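Local coordinates for heme-binding protein A / AI-2 binding protein A (Helicobacter pylori SS1, PDB 6OFQ) that binds peptides such as STSA in the periplasm and probably delivers them to an ABC transporter, at residues S155-D160 against R165-G170; T441-Q446 against D494-P499. One frame throughout, in Å; residues are numbered along the deposited sequence.

Contact 1. Residues S155-D160 against R165-G170; sequences SIEALD and RFTLNG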
# COMPACT_ATOMS: atom_id res chain seq x y z
N SER A 155 -19.00 12.77 12.89
CA SER A 155 -20.20 12.06 12.51
C SER A 155 -20.28 11.77 11.03
O SER A 155 -19.65 12.45 10.22
CB SER A 155 -21.42 12.88 12.92
OG SER A 155 -21.46 14.13 12.30
N ILE A 156 -21.01 10.70 10.75
CA ILE A 156 -21.44 10.32 9.43
C ILE A 156 -22.93 10.18 9.41
O ILE A 156 -23.45 9.41 10.22
CB ILE A 156 -20.78 9.02 8.92
CG1 ILE A 156 -19.32 8.95 9.34
CG2 ILE A 156 -21.04 8.83 7.45
CD1 ILE A 156 -18.67 7.62 8.97
N GLU A 157 -23.59 10.86 8.46
CA GLU A 157 -25.05 10.87 8.38
C GLU A 157 -25.48 10.54 6.98
O GLU A 157 -24.97 11.12 6.01
CB GLU A 157 -25.61 12.27 8.66
CG GLU A 157 -25.29 12.85 10.01
CD GLU A 157 -25.63 14.34 9.97
OE1 GLU A 157 -24.80 15.22 9.60
OE2 GLU A 157 -26.83 14.66 10.22
N ALA A 158 -26.51 9.70 6.86
CA ALA A 158 -27.25 9.51 5.61
C ALA A 158 -28.40 10.53 5.63
O ALA A 158 -29.38 10.34 6.35
CB ALA A 158 -27.82 8.10 5.45
N LEU A 159 -28.27 11.61 4.91
CA LEU A 159 -29.29 12.65 4.90
C LEU A 159 -30.47 12.17 4.07
O LEU A 159 -31.60 12.59 4.39
CB LEU A 159 -28.71 13.95 4.29
CG LEU A 159 -27.64 14.51 5.22
CD1 LEU A 159 -27.02 15.74 4.58
CD2 LEU A 159 -28.08 14.73 6.65
N ASP A 160 -30.26 11.34 3.04
CA ASP A 160 -31.33 10.62 2.40
C ASP A 160 -30.65 9.38 1.80
O ASP A 160 -29.49 9.13 2.10
CB ASP A 160 -32.12 11.49 1.41
CG ASP A 160 -31.38 11.96 0.18
OD1 ASP A 160 -30.28 11.40 -0.14
OD2 ASP A 160 -31.85 12.87 -0.61
N ARG A 165 -23.21 12.83 4.62
CA ARG A 165 -22.51 14.00 5.16
C ARG A 165 -21.56 13.59 6.28
O ARG A 165 -21.96 12.93 7.23
CB ARG A 165 -23.50 15.02 5.73
CG ARG A 165 -22.81 16.21 6.37
CD ARG A 165 -23.77 17.36 6.63
NE ARG A 165 -24.11 18.01 5.35
CZ ARG A 165 -25.14 18.83 5.13
NH1 ARG A 165 -26.05 19.10 6.05
NH2 ARG A 165 -25.31 19.32 3.93
N PHE A 166 -20.28 13.93 6.12
CA PHE A 166 -19.27 13.77 7.14
C PHE A 166 -19.04 15.09 7.82
O PHE A 166 -18.96 16.12 7.12
CB PHE A 166 -17.91 13.36 6.52
CG PHE A 166 -17.87 12.00 5.88
CD1 PHE A 166 -17.48 10.87 6.60
CD2 PHE A 166 -18.15 11.89 4.55
CE1 PHE A 166 -17.43 9.62 5.98
CE2 PHE A 166 -18.09 10.66 3.91
CZ PHE A 166 -17.76 9.54 4.65
N THR A 167 -19.03 15.07 9.14
CA THR A 167 -18.56 16.22 9.89
C THR A 167 -17.31 15.81 10.62
O THR A 167 -17.26 14.75 11.25
CB THR A 167 -19.65 16.66 10.91
OG1 THR A 167 -20.86 16.92 10.18
CG2 THR A 167 -19.16 17.89 11.68
N LEU A 168 -16.29 16.66 10.50
CA LEU A 168 -14.98 16.35 11.10
C LEU A 168 -14.76 17.08 12.41
O LEU A 168 -15.36 18.12 12.66
CB LEU A 168 -13.87 16.67 10.13
CG LEU A 168 -13.89 16.08 8.75
CD1 LEU A 168 -12.60 16.33 7.99
CD2 LEU A 168 -14.29 14.63 8.70
N ASN A 169 -13.88 16.54 13.26
CA ASN A 169 -13.50 17.25 14.47
C ASN A 169 -12.58 18.42 14.24
O ASN A 169 -12.42 19.25 15.16
CB ASN A 169 -12.91 16.25 15.48
CG ASN A 169 -13.95 15.35 16.10
OD1 ASN A 169 -14.97 15.85 16.60
ND2 ASN A 169 -13.72 14.04 16.13
N GLY A 170 -11.96 18.50 13.07
CA GLY A 170 -11.03 19.57 12.76
C GLY A 170 -10.70 19.41 11.28
O GLY A 170 -10.97 18.36 10.68
O HOH W 1 -22.23 14.47 9.66
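Ser155 and Glu157 pair with Thr167 and Arg165 as two antiparallel strands, 155-158 and 165-168, whose axes come within 4.9 Å and run at 164° to each other. Each of the two couples is a hydrogen-bonded pair: Ser155 N and O bond to Thr167 O and N, and Glu157 N and O to Arg165 O and N. The straightest of the four runs from Arg165 N to Glu157 O, 2.8 Å long with 168° at the hydrogen. Between them sits the non-hydrogen-bonded pair of Ile156 and Phe166, their CA atoms 4.7 Å apart, where CA-H groups lean on the carbonyls of Ser155 and Arg165.

On the face with Ser155, Glu157, Arg165 and Thr167, one water ties both strands together. It bonds Glu157 OE1 at 2.7 Å and Arg165 O at 2.9 Å, and also Ser155 OG and Thr167 OG1. The serine hydroxyl sits between its backbone N and carbonyl carbon (chi1 61°), which turns OG toward the Thr167 side chain, 3.4 Å from Thr167 CB. Glu157 runs alongside Arg165 without a salt bridge. In the conformer of Arg165 described here, one of two, Glu157 OE1 touches the aliphatic CD, NE bonds Thr93 OG1 on the next strand, and Leu159 CD1 lies over the centre of one guanidinium face, 3.7 Å from Arg165 CZ.

On the other face Ile156 and Phe166 point the same way, Ile156 CD1 meeting Phe166 CE1 at 3.8 Å while CG2 rests over the ring. Helix 116-127 packs there through Leu120 and Phe123. The whole is a beta hairpin at the edge of a five-stranded antiparallel sheet, with strand 153-160 outermost and strand 163-168 joined to strand 91-96.

Contact 2. Residues T441-Q446 against D494-P499; sequences TLWSKQ and DAPYVP
Trp443 reaches Pro496 and Tyr497 across a wide backbone gap: the end of helix 436-443 and the residues leading into strand 497-510 come no nearer than 9.2 Å between the CA atoms of Trp443 and Pro496, and no hydrogen bond links them. The indole spans that distance with its six-membered ring foremost. CG of Trp443 stands anti to the carbonyl carbon (chi1 -57°), and the far corner of the ring, CH2, comes to 3.5 Å from both CB and CG of Tyr497.

CH2 lies over one face of the Tyr497 ring, offset toward the rim at the CB end, with CZ2 reaching CD2 at 3.9 Å. The two planes are inclined at 49° and the ring centroids are 4.6 Å apart, an oblique meeting. Tyr497 CG occupies the position between its own backbone N and carbonyl carbon (chi1 74°), and the opposite face of its ring is taken by Pro499 CD, 3.9 Å above the centre. The phenol ring is thus held between tryptophan and proline. Beside it, Pro496 CG touches Trp443 CZ3 at 4.0 Å.

In this type II periplasmic binding protein the contact joins a short helix to the point where the long helix 477-494 ends and the chain enters strand 497-510 of the mixed sheet. Ala495, with positive phi, makes the turn out of that helix. On the other side, Ser444 follows helix 436-443 and N-caps helix 445-449, its OG bonding Ala447 N. Around the aromatic pair, Ser457 touches Trp443 and its hydroxyl bonds Pro496 O; Met335 packs on Tyr497, whose carbonyl oxygen is bonded by Asn315 ND2.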
# COMPACT_ATOMS: atom_id res chain seq x y z
N THR A 441 0.88 8.06 8.44
CA THR A 441 0.39 6.70 8.49
C THR A 441 1.45 5.73 8.99
O THR A 441 1.09 4.70 9.57
CB THR A 441 -0.06 6.33 7.08
OG1 THR A 441 -1.05 7.29 6.68
CG2 THR A 441 -0.74 4.94 6.97
N LEU A 442 2.73 6.00 8.71
CA LEU A 442 3.82 5.06 9.03
C LEU A 442 4.71 5.47 10.16
O LEU A 442 5.44 4.65 10.71
CB LEU A 442 4.73 4.74 7.82
CG LEU A 442 3.94 4.40 6.56
CD1 LEU A 442 4.92 4.30 5.39
CD2 LEU A 442 3.11 3.13 6.66
N TRP A 443 4.74 6.75 10.51
CA TRP A 443 5.75 7.28 11.41
C TRP A 443 5.27 8.10 12.61
O TRP A 443 6.06 8.65 13.38
CB TRP A 443 6.82 8.09 10.64
CG TRP A 443 7.54 7.30 9.53
CD1 TRP A 443 7.25 7.28 8.20
CD2 TRP A 443 8.60 6.36 9.73
NE1 TRP A 443 8.06 6.38 7.54
CE2 TRP A 443 8.89 5.79 8.48
CE3 TRP A 443 9.32 5.95 10.86
CZ2 TRP A 443 9.90 4.86 8.33
CZ3 TRP A 443 10.33 5.00 10.67
CH2 TRP A 443 10.61 4.49 9.43
N SER A 444 3.95 8.22 12.75
CA SER A 444 3.38 9.04 13.83
C SER A 444 3.19 8.25 15.13
O SER A 444 3.06 7.00 15.12
CB SER A 444 2.05 9.69 13.44
OG SER A 444 1.08 8.71 13.23
N LYS A 445 3.00 8.99 16.22
CA LYS A 445 2.54 8.34 17.44
C LYS A 445 1.21 7.67 17.30
O LYS A 445 1.03 6.57 17.83
CB LYS A 445 2.53 9.32 18.59
CG LYS A 445 3.93 9.61 19.06
CD LYS A 445 3.98 10.74 20.08
CE LYS A 445 3.26 10.21 21.33
NZ LYS A 445 3.68 10.88 22.59
N GLN A 446 0.29 8.32 16.60
CA GLN A 446 -1.00 7.72 16.35
C GLN A 446 -0.82 6.36 15.71
O GLN A 446 -1.38 5.35 16.14
CB GLN A 446 -1.86 8.64 15.49
CG GLN A 446 -3.12 7.93 14.99
CD GLN A 446 -4.07 7.53 16.11
OE1 GLN A 446 -4.32 8.32 17.03
NE2 GLN A 446 -4.66 6.36 16.05
N ASP A 494 16.63 11.85 14.16
CA ASP A 494 16.38 10.74 15.06
C ASP A 494 16.74 9.35 14.49
O ASP A 494 16.93 8.40 15.25
CB ASP A 494 14.90 10.69 15.52
CG ASP A 494 14.48 11.84 16.38
OD1 ASP A 494 15.36 12.37 17.07
OD2 ASP A 494 13.26 12.10 16.49
N ALA A 495 16.84 9.26 13.19
CA ALA A 495 17.22 8.01 12.53
C ALA A 495 16.55 6.76 13.04
O ALA A 495 17.23 5.78 13.41
CB ALA A 495 18.75 7.87 12.55
N PRO A 496 15.22 6.73 13.14
CA PRO A 496 14.54 5.54 13.65
C PRO A 496 14.45 4.41 12.66
O PRO A 496 13.59 3.55 12.82
CB PRO A 496 13.15 6.08 13.98
CG PRO A 496 12.96 7.03 12.86
CD PRO A 496 14.26 7.77 12.78
N TYR A 497 15.36 4.35 11.68
CA TYR A 497 15.26 3.42 10.57
C TYR A 497 16.53 3.53 9.74
O TYR A 497 17.35 4.41 10.02
CB TYR A 497 14.06 3.70 9.68
CG TYR A 497 14.04 4.85 8.74
CD1 TYR A 497 14.17 6.15 9.17
CD2 TYR A 497 13.70 4.61 7.43
CE1 TYR A 497 14.04 7.24 8.29
CE2 TYR A 497 13.64 5.65 6.53
CZ TYR A 497 13.69 6.94 6.99
OH TYR A 497 13.63 7.96 6.06
N VAL A 498 16.72 2.67 8.75
CA VAL A 498 17.74 2.89 7.75
C VAL A 498 17.04 3.07 6.39
O VAL A 498 16.53 2.09 5.82
CB VAL A 498 18.71 1.73 7.62
CG1 VAL A 498 19.79 2.12 6.66
CG2 VAL A 498 19.31 1.31 8.95
N PRO A 499 17.02 4.27 5.82
CA PRO A 499 16.49 4.45 4.45
C PRO A 499 17.35 3.68 3.45
O PRO A 499 18.59 3.70 3.55
CB PRO A 499 16.58 5.94 4.20
CG PRO A 499 17.42 6.50 5.25
CD PRO A 499 17.51 5.55 6.39

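Overall arrangement
The centres of the two contacts lie 32 Å apart, and their nearest atoms are still about 11 Å from each other, with no touch. Contact 1 closes before contact 2 opens along the chain, and they share no sheet. Contact 1 sits at the surface, in a hairpin at the margin of the antiparallel sheet that includes strands 75-85 and 91-96. Contact 2 is buried and joins helix 436-443 to strand 497-510 of the mixed seven-stranded sheet. One is local, its segments separated by four residues; the other brings together parts 48 positions apart. Contact 1 is built on paired backbones, contact 2 on side chains alone, Trp443 meeting Tyr497 and Pro496.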